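Local coordinates for stringent starvation protein B (PDB 2QAS), which is an SspB-family adaptor that probably delivers ssrA-tagged proteins to the ClpX unfoldase for degradation by ClpXP, at the interface of chains A and B. Residues are numbered along the deposited sequence; one frame, centred on the assembly and turned at random. Chains: chain A/B, Hypothetical protein.

Contact 1 and contact 2 belong to one two-fold homodimer interface, their C-alpha centres about 16 Å apart. Helix 16-35 links them. In contact 1 its N-terminal half, 19-27, pairs with the same stretch of the partner. In contact 2 its first residue in chain B, B:Tyr16, and the preceding segment 11-14 reach the far end of the chain A helix, at A:Ala31 and A:Lys34, and the neighbouring strands and loops. Two-fold symmetry repeats contact 2 with the chains exchanged, so an apolar helix pair is clasped at both ends by more polar N-terminal arms, consistent with a stable dimer of the adaptor.

Contact 1: the interface of chains A and B. Residues chain A 19-20, 23-24, 27; chain B 19-20, 23-24, 27.
A:Ala23 and B:Ala23 sit at the centre of a close antiparallel helix pair, two copies of helix 16-35 related by the dimer two-fold. Their small methyl groups let the backbones approach: the two CA atoms, of A:Ala23 and B:Ala23, lie 5.0 Å apart. Each CB faces the partner's backbone, over the carbonyl of the opposite Ala23, and is not set tip to tip with the other methyl.

A:Leu24 and B:Leu24 flank this centre on one side of the pair. Their chi1 of -71° places CG anti to the carbonyl carbon, and the extended second torsion sends the isobutyl groups toward each other across the axis, where A:Leu24 CD2 and B:Leu24 CD2 are 4.4 Å apart. The same CD2 of A:Leu24 also passes the carbonyl oxygen O of B:Ala20, at 4.2 Å.

One step outward, each Val27 packs on the first turns of the opposite helix. CG1 is anti to the backbone N (chi1 173°), which turns the other branch, CG2, inward. A:Val27 CG2 rests 3.9 Å from the methyl CB of B:Ala23 and 3.8 Å from CA of B:Ala20, so small alanines again admit the valine branch. B:Val27 does the same on chain A.

The rim is formed by main-chain carbonyls and carries no hydrogen bond across the chains; adhesion here is apolar, with close fit its main feature. Met19 contributes mainly its backbone to the partner. At this outer edge B:Val27 CG2 lies 3.7 Å from the carbonyl oxygen O of A:Met19.

Contact 2: the interface of chains A and B. Residues chain A 31, 34, 41-42, 45, 47, 113, 115, 118; chain B 11-14, 16.
B:Met14 fills a pocket on chain A lined by the end of helix 16-35, the loop at 41-45 and the ring of A:His45. Its CB first covers one face of its own chain's B:Tyr16 ring, offset toward the rim. B:Met14 CG, anti to the carbonyl carbon, then lies over the face of A:His45 in a CH-pi contact, 3.5 Å from the ring centroid. Bends at chi2 (-67°) and chi3 (-87°) fold the thioether into the pocket: B:Met14 SD touches A:Leu41 CD2 and, at 3.9 Å, A:Pro42 CD, while the terminal CE turns to A:Leu41 CD2 and to the methyl of A:Ala31. Beside it B:Leu13 slides antiparallel past A:Pro42, CD1 against CB.

The methionine's main chain is held too. From the helix end, the extended A:Lys34 brings its amino NZ to the carbonyl O of B:Met14 at 3.0 Å, approaching from above the carbonyl plane. B:Asp12 accepts the backbone N of B:Met14 on the anti lone pair of OD1, at 2.9 Å, and so shapes the arm. A weak bond joins B:Leu13 N to A:His45 NE2.

B:Tyr16 inserts alongside. A:Val118 CG2 packs against CD1 and CE1 of B:Tyr16, and A:Phe113 CE2 sits under the rim of the face opposite B:Met14 CB, 3.7 Å from B:Tyr16 CE2. A:Asp115 OD2 is gripped by two donors: A:His45 ND1, lying 2.7 Å away with a 158° angle at the hydrogen, and the tyrosine hydroxyl. The first bond fixes the rotation of the imidazole beneath B:Met14 and would favour the hydrogen on ND1, leaving NE2 able to accept; the charge of the ring is not seen, and the nearby carboxylate OD1 of B:Asp12 might shift its ionisation. The second uses the anti lone pair of A:Asp115 OD2, in the ring plane of B:Tyr16, whose OH stands 2.8 Å from that oxygen.

Contact 1: the interface of chains A and B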
ATOM      1  N   MET A  19      -3.203   0.074  -8.596  1.00 63.18           N
ATOM      2  CA  MET A  19      -3.276   0.732  -7.289  1.00 63.21           C
ATOM      3  C   MET A  19      -2.684  -0.148  -6.192  1.00 62.41           C
ATOM      4  O   MET A  19      -2.135   0.351  -5.213  1.00 62.21           O
ATOM      5  CB  MET A  19      -4.726   1.065  -6.928  1.00 65.38           C
ATOM      6  CG  MET A  19      -5.414   2.072  -7.830  1.00 66.52           C
ATOM      7  SD  MET A  19      -7.155   2.226  -7.358  1.00 72.04           S
ATOM      8  CE  MET A  19      -7.230   3.912  -6.916  1.00 72.08           C
ATOM      9  N   ALA A  20      -2.811  -1.458  -6.348  1.00 62.34           N
ATOM     10  CA  ALA A  20      -2.263  -2.384  -5.366  1.00 64.48           C
ATOM     11  C   ALA A  20      -0.733  -2.387  -5.458  1.00 65.59           C
ATOM     12  O   ALA A  20      -0.042  -2.586  -4.460  1.00 65.32           O
ATOM     13  CB  ALA A  20      -2.807  -3.788  -5.611  1.00 63.81           C
ATOM     14  N   ALA A  23       0.487   0.881  -3.826  1.00 68.10           N
ATOM     15  CA  ALA A  23       0.289   0.709  -2.401  1.00 65.45           C
ATOM     16  C   ALA A  23       1.450  -0.094  -1.828  1.00 63.21           C
ATOM     17  O   ALA A  23       1.984   0.240  -0.776  1.00 62.12           O
ATOM     18  CB  ALA A  23      -1.033  -0.016  -2.137  1.00 64.01           C
ATOM     19  N   LEU A  24       1.851  -1.144  -2.534  1.00 60.96           N
ATOM     20  CA  LEU A  24       2.925  -1.992  -2.055  1.00 62.42           C
ATOM     21  C   LEU A  24       4.332  -1.385  -2.125  1.00 63.65           C
ATOM     22  O   LEU A  24       5.222  -1.794  -1.374  1.00 63.37           O
ATOM     23  CB  LEU A  24       2.876  -3.339  -2.774  1.00 60.80           C
ATOM     24  CG  LEU A  24       1.681  -4.175  -2.313  1.00 59.15           C
ATOM     25  CD1 LEU A  24       1.590  -5.453  -3.125  1.00 57.33           C
ATOM     26  CD2 LEU A  24       1.828  -4.486  -0.826  1.00 57.71           C
ATOM     27  N   VAL A  27       5.683  -0.309   1.109  1.00 56.04           N
ATOM     28  CA  VAL A  27       6.281  -1.209   2.098  1.00 55.96           C
ATOM     29  C   VAL A  27       7.799  -1.023   2.046  1.00 54.92           C
ATOM     30  O   VAL A  27       8.489  -1.099   3.065  1.00 52.98           O
ATOM     31  CB  VAL A  27       5.946  -2.693   1.811  1.00 56.50           C
ATOM     32  CG1 VAL A  27       6.730  -3.599   2.753  1.00 58.10           C
ATOM     33  CG2 VAL A  27       4.461  -2.936   1.994  1.00 55.56           C
TER
ATOM     34  N   MET B  19       2.824  -4.598   7.419  1.00 63.18           N
ATOM     35  CA  MET B  19       3.052  -3.410   6.593  1.00 63.21           C
ATOM     36  C   MET B  19       2.375  -3.544   5.232  1.00 62.41           C
ATOM     37  O   MET B  19       1.950  -2.554   4.640  1.00 62.21           O
ATOM     38  CB  MET B  19       4.550  -3.174   6.379  1.00 65.38           C
ATOM     39  CG  MET B  19       5.349  -2.851   7.628  1.00 66.52           C
ATOM     40  SD  MET B  19       7.110  -2.762   7.219  1.00 72.04           S
ATOM     41  CE  MET B  19       7.465  -1.108   7.646  1.00 72.08           C
ATOM     42  N   ALA B  20       2.290  -4.767   4.728  1.00 62.34           N
ATOM     43  CA  ALA B  20       1.644  -5.004   3.444  1.00 64.48           C
ATOM     44  C   ALA B  20       0.130  -4.812   3.585  1.00 65.59           C
ATOM     45  O   ALA B  20      -0.542  -4.392   2.645  1.00 65.32           O
ATOM     46  CB  ALA B  20       1.952  -6.415   2.956  1.00 63.81           C
ATOM     47  N   ALA B  23      -0.498  -1.018   3.790  1.00 68.10           N
ATOM     48  CA  ALA B  23      -0.272  -0.508   2.454  1.00 65.45           C
ATOM     49  C   ALA B  23      -1.520  -0.740   1.611  1.00 63.21           C
ATOM     50  O   ALA B  23      -1.952   0.140   0.875  1.00 62.12           O
ATOM     51  CB  ALA B  23       0.931  -1.210   1.818  1.00 64.01           C
ATOM     52  N   LEU B  24      -2.108  -1.923   1.736  1.00 60.96           N
ATOM     53  CA  LEU B  24      -3.281  -2.254   0.950  1.00 62.42           C
ATOM     54  C   LEU B  24      -4.577  -1.545   1.362  1.00 63.65           C
ATOM     55  O   LEU B  24      -5.489  -1.396   0.544  1.00 63.37           O
ATOM     56  CB  LEU B  24      -3.471  -3.770   0.924  1.00 60.80           C
ATOM     57  CG  LEU B  24      -2.403  -4.452   0.069  1.00 59.15           C
ATOM     58  CD1 LEU B  24      -2.546  -5.960   0.156  1.00 57.33           C
ATOM     59  CD2 LEU B  24      -2.537  -3.977  -1.376  1.00 57.71           C
ATOM     60  N   VAL B  27      -5.612   1.157  -0.889  1.00 56.04           N
ATOM     61  CA  VAL B  27      -6.302   0.954  -2.164  1.00 55.96           C
ATOM     62  C   VAL B  27      -7.774   1.326  -1.967  1.00 54.92           C
ATOM     63  O   VAL B  27      -8.425   1.861  -2.867  1.00 52.98           O
ATOM     64  CB  VAL B  27      -6.214  -0.515  -2.645  1.00 56.50           C
ATOM     65  CG1 VAL B  27      -7.091  -0.716  -3.876  1.00 58.10           C
ATOM     66  CG2 VAL B  27      -4.780  -0.867  -2.983  1.00 55.56           C
TER

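Contact 2: the interface of chains A and B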
ATOM      1  N   ALA A  31      10.078   0.091   5.102  1.00 53.01           N
ATOM      2  CA  ALA A  31      11.202  -0.760   5.490  1.00 51.06           C
ATOM      3  C   ALA A  31      12.494   0.071   5.520  1.00 52.08           C
ATOM      4  O   ALA A  31      13.341  -0.107   6.404  1.00 51.03           O
ATOM      5  CB  ALA A  31      11.345  -1.917   4.508  1.00 50.49           C
ATOM      6  N   LYS A  34      12.865   2.069   8.746  1.00 63.79           N
ATOM      7  CA  LYS A  34      13.313   1.313   9.906  1.00 64.98           C
ATOM      8  C   LYS A  34      14.820   1.101   9.775  1.00 65.00           C
ATOM      9  O   LYS A  34      15.538   1.054  10.768  1.00 65.98           O
ATOM     10  CB  LYS A  34      12.600  -0.042   9.977  1.00 66.57           C
ATOM     11  CG  LYS A  34      11.097   0.059  10.177  1.00 68.24           C
ATOM     12  CD  LYS A  34      10.482  -1.308  10.424  1.00 70.89           C
ATOM     13  CE  LYS A  34       8.975  -1.207  10.646  1.00 72.78           C
ATOM     14  NZ  LYS A  34       8.382  -2.525  11.044  1.00 74.57           N
ATOM     15  N   LEU A  41      18.755  -1.868  10.753  1.00 77.87           N
ATOM     16  CA  LEU A  41      17.756  -2.925  10.753  1.00 77.43           C
ATOM     17  C   LEU A  41      17.994  -3.905  11.887  1.00 77.76           C
ATOM     18  O   LEU A  41      19.117  -4.055  12.362  1.00 78.22           O
ATOM     19  CB  LEU A  41      17.818  -3.707   9.439  1.00 77.02           C
ATOM     20  CG  LEU A  41      17.433  -3.034   8.125  1.00 76.80           C
ATOM     21  CD1 LEU A  41      18.045  -3.809   6.971  1.00 76.34           C
ATOM     22  CD2 LEU A  41      15.921  -2.963   8.002  1.00 75.70           C
ATOM     23  N   PRO A  42      16.929  -4.583  12.347  1.00 77.65           N
ATOM     24  CA  PRO A  42      17.092  -5.558  13.427  1.00 76.85           C
ATOM     25  C   PRO A  42      17.630  -6.834  12.782  1.00 76.39           C
ATOM     26  O   PRO A  42      16.927  -7.486  12.007  1.00 75.05           O
ATOM     27  CB  PRO A  42      15.670  -5.727  13.952  1.00 76.36           C
ATOM     28  CG  PRO A  42      14.843  -5.554  12.712  1.00 76.89           C
ATOM     29  CD  PRO A  42      15.504  -4.366  12.042  1.00 76.21           C
ATOM     30  N   HIS A  45      17.921  -9.150   9.535  1.00 61.94           N
ATOM     31  CA  HIS A  45      17.281  -8.512   8.387  1.00 58.78           C
ATOM     32  C   HIS A  45      18.203  -7.609   7.571  1.00 56.03           C
ATOM     33  O   HIS A  45      18.958  -6.810   8.121  1.00 54.95           O
ATOM     34  CB  HIS A  45      16.067  -7.698   8.844  1.00 59.16           C
ATOM     35  CG  HIS A  45      14.934  -8.533   9.351  1.00 59.86           C
ATOM     36  ND1 HIS A  45      14.062  -9.193   8.513  1.00 60.87           N
ATOM     37  CD2 HIS A  45      14.538  -8.827  10.613  1.00 59.96           C
ATOM     38  CE1 HIS A  45      13.177  -9.857   9.234  1.00 59.69           C
ATOM     39  NE2 HIS A  45      13.444  -9.652  10.511  1.00 61.90           N
ATOM     40  N   LEU A  47      18.329  -5.860   3.217  1.00 52.08           N
ATOM     41  CA  LEU A  47      17.520  -5.696   2.015  1.00 51.75           C
ATOM     42  C   LEU A  47      18.218  -5.710   0.668  1.00 50.51           C
ATOM     43  O   LEU A  47      19.349  -5.275   0.534  1.00 51.08           O
ATOM     44  CB  LEU A  47      16.709  -4.393   2.121  1.00 50.87           C
ATOM     45  CG  LEU A  47      16.103  -4.064   3.497  1.00 51.70           C
ATOM     46  CD1 LEU A  47      15.373  -2.738   3.441  1.00 50.73           C
ATOM     47  CD2 LEU A  47      15.151  -5.168   3.934  1.00 52.38           C
ATOM     48  N   PHE A 113      11.954  -6.190  -4.468  1.00 59.29           N
ATOM     49  CA  PHE A 113      12.309  -6.034  -3.064  1.00 58.86           C
ATOM     50  C   PHE A 113      12.445  -7.422  -2.464  1.00 57.19           C
ATOM     51  O   PHE A 113      11.582  -8.267  -2.681  1.00 56.57           O
ATOM     52  CB  PHE A 113      11.217  -5.281  -2.311  1.00 60.50           C
ATOM     53  CG  PHE A 113      11.563  -5.004  -0.879  1.00 63.15           C
ATOM     54  CD1 PHE A 113      12.479  -4.000  -0.555  1.00 62.45           C
ATOM     55  CD2 PHE A 113      11.002  -5.764   0.147  1.00 64.00           C
ATOM     56  CE1 PHE A 113      12.835  -3.759   0.774  1.00 63.76           C
ATOM     57  CE2 PHE A 113      11.349  -5.536   1.482  1.00 63.75           C
ATOM     58  CZ  PHE A 113      12.271  -4.529   1.796  1.00 65.31           C
ATOM     59  N   ASP A 115      14.047  -9.606   1.210  1.00 53.94           N
ATOM     60  CA  ASP A 115      14.743  -9.701   2.489  1.00 55.32           C
ATOM     61  C   ASP A 115      14.975 -11.191   2.722  1.00 57.75           C
ATOM     62  O   ASP A 115      14.102 -11.884   3.230  1.00 60.67           O
ATOM     63  CB  ASP A 115      13.897  -9.149   3.636  1.00 52.03           C
ATOM     64  CG  ASP A 115      14.615  -9.230   4.983  1.00 54.52           C
ATOM     65  OD1 ASP A 115      15.574 -10.026   5.121  1.00 57.81           O
ATOM     66  OD2 ASP A 115      14.219  -8.506   5.921  1.00 52.81           O
ATOM     67  N   VAL A 118      13.697 -13.637   5.980  1.00 65.81           N
ATOM     68  CA  VAL A 118      12.356 -14.178   6.163  1.00 65.52           C
ATOM     69  C   VAL A 118      11.774 -14.464   4.787  1.00 67.17           C
ATOM     70  O   VAL A 118      10.574 -14.651   4.628  1.00 68.12           O
ATOM     71  CB  VAL A 118      11.448 -13.175   6.924  1.00 64.25           C
ATOM     72  CG1 VAL A 118      11.939 -13.015   8.356  1.00 62.16           C
ATOM     73  CG2 VAL A 118      11.461 -11.813   6.224  1.00 63.97           C
TER
ATOM     74  N   GLU B  11      10.858 -15.567  13.181  1.00110.78           N
ATOM     75  CA  GLU B  11      10.075 -14.439  13.685  1.00106.26           C
ATOM     76  C   GLU B  11      10.417 -13.197  12.853  1.00101.79           C
ATOM     77  O   GLU B  11      11.591 -12.844  12.701  1.00100.98           O
ATOM     78  CB  GLU B  11      10.395 -14.173  15.163  1.00108.31           C
ATOM     79  CG  GLU B  11      10.148 -15.354  16.109  1.00111.10           C
ATOM     80  CD  GLU B  11      11.198 -16.456  15.988  1.00112.45           C
ATOM     81  OE1 GLU B  11      12.400 -16.164  16.174  1.00112.72           O
ATOM     82  OE2 GLU B  11      10.823 -17.619  15.716  1.00112.73           O
ATOM     83  N   ASP B  12       9.387 -12.541  12.322  1.00 95.78           N
ATOM     84  CA  ASP B  12       9.550 -11.349  11.484  1.00 88.88           C
ATOM     85  C   ASP B  12       9.552 -10.063  12.314  1.00 84.35           C
ATOM     86  O   ASP B  12       8.497  -9.563  12.693  1.00 83.85           O
ATOM     87  CB  ASP B  12       8.410 -11.289  10.463  1.00 88.75           C
ATOM     88  CG  ASP B  12       8.724 -10.396   9.282  1.00 87.36           C
ATOM     89  OD1 ASP B  12       9.417  -9.375   9.475  1.00 86.55           O
ATOM     90  OD2 ASP B  12       8.264 -10.715   8.164  1.00 85.83           O
ATOM     91  N   LEU B  13      10.735  -9.520  12.581  1.00 79.35           N
ATOM     92  CA  LEU B  13      10.839  -8.299  13.368  1.00 74.80           C
ATOM     93  C   LEU B  13      10.506  -7.080  12.515  1.00 72.61           C
ATOM     94  O   LEU B  13      10.378  -5.965  13.022  1.00 70.36           O
ATOM     95  CB  LEU B  13      12.251  -8.154  13.946  1.00 74.53           C
ATOM     96  CG  LEU B  13      12.897  -9.390  14.586  1.00 74.70           C
ATOM     97  CD1 LEU B  13      14.169  -8.980  15.318  1.00 73.04           C
ATOM     98  CD2 LEU B  13      11.924 -10.049  15.551  1.00 74.34           C
ATOM     99  N   MET B  14      10.377  -7.295  11.213  1.00 70.87           N
ATOM    100  CA  MET B  14      10.041  -6.211  10.300  1.00 71.07           C
ATOM    101  C   MET B  14       8.526  -6.130  10.109  1.00 71.15           C
ATOM    102  O   MET B  14       8.002  -5.113   9.650  1.00 70.38           O
ATOM    103  CB  MET B  14      10.709  -6.435   8.944  1.00 71.57           C
ATOM    104  CG  MET B  14      12.212  -6.354   8.964  1.00 71.83           C
ATOM    105  SD  MET B  14      12.784  -4.691   9.315  1.00 74.11           S
ATOM    106  CE  MET B  14      12.802  -3.964   7.656  1.00 71.23           C
ATOM    107  N   TYR B  16       6.636  -7.552   7.936  1.00 64.65           N
ATOM    108  CA  TYR B  16       6.371  -7.256   6.545  1.00 62.96           C
ATOM    109  C   TYR B  16       4.907  -7.476   6.217  1.00 63.83           C
ATOM    110  O   TYR B  16       4.289  -6.666   5.522  1.00 62.18           O
ATOM    111  CB  TYR B  16       7.254  -8.116   5.635  1.00 58.85           C
ATOM    112  CG  TYR B  16       8.688  -7.641   5.577  1.00 56.38           C
ATOM    113  CD1 TYR B  16       9.742  -8.472   5.967  1.00 53.96           C
ATOM    114  CD2 TYR B  16       8.995  -6.354   5.127  1.00 55.27           C
ATOM    115  CE1 TYR B  16      11.068  -8.030   5.905  1.00 53.36           C
ATOM    116  CE2 TYR B  16      10.317  -5.904   5.061  1.00 53.26           C
ATOM    117  CZ  TYR B  16      11.347  -6.750   5.451  1.00 53.95           C
ATOM    118  OH  TYR B  16      12.650  -6.311   5.387  1.00 52.99           O
TER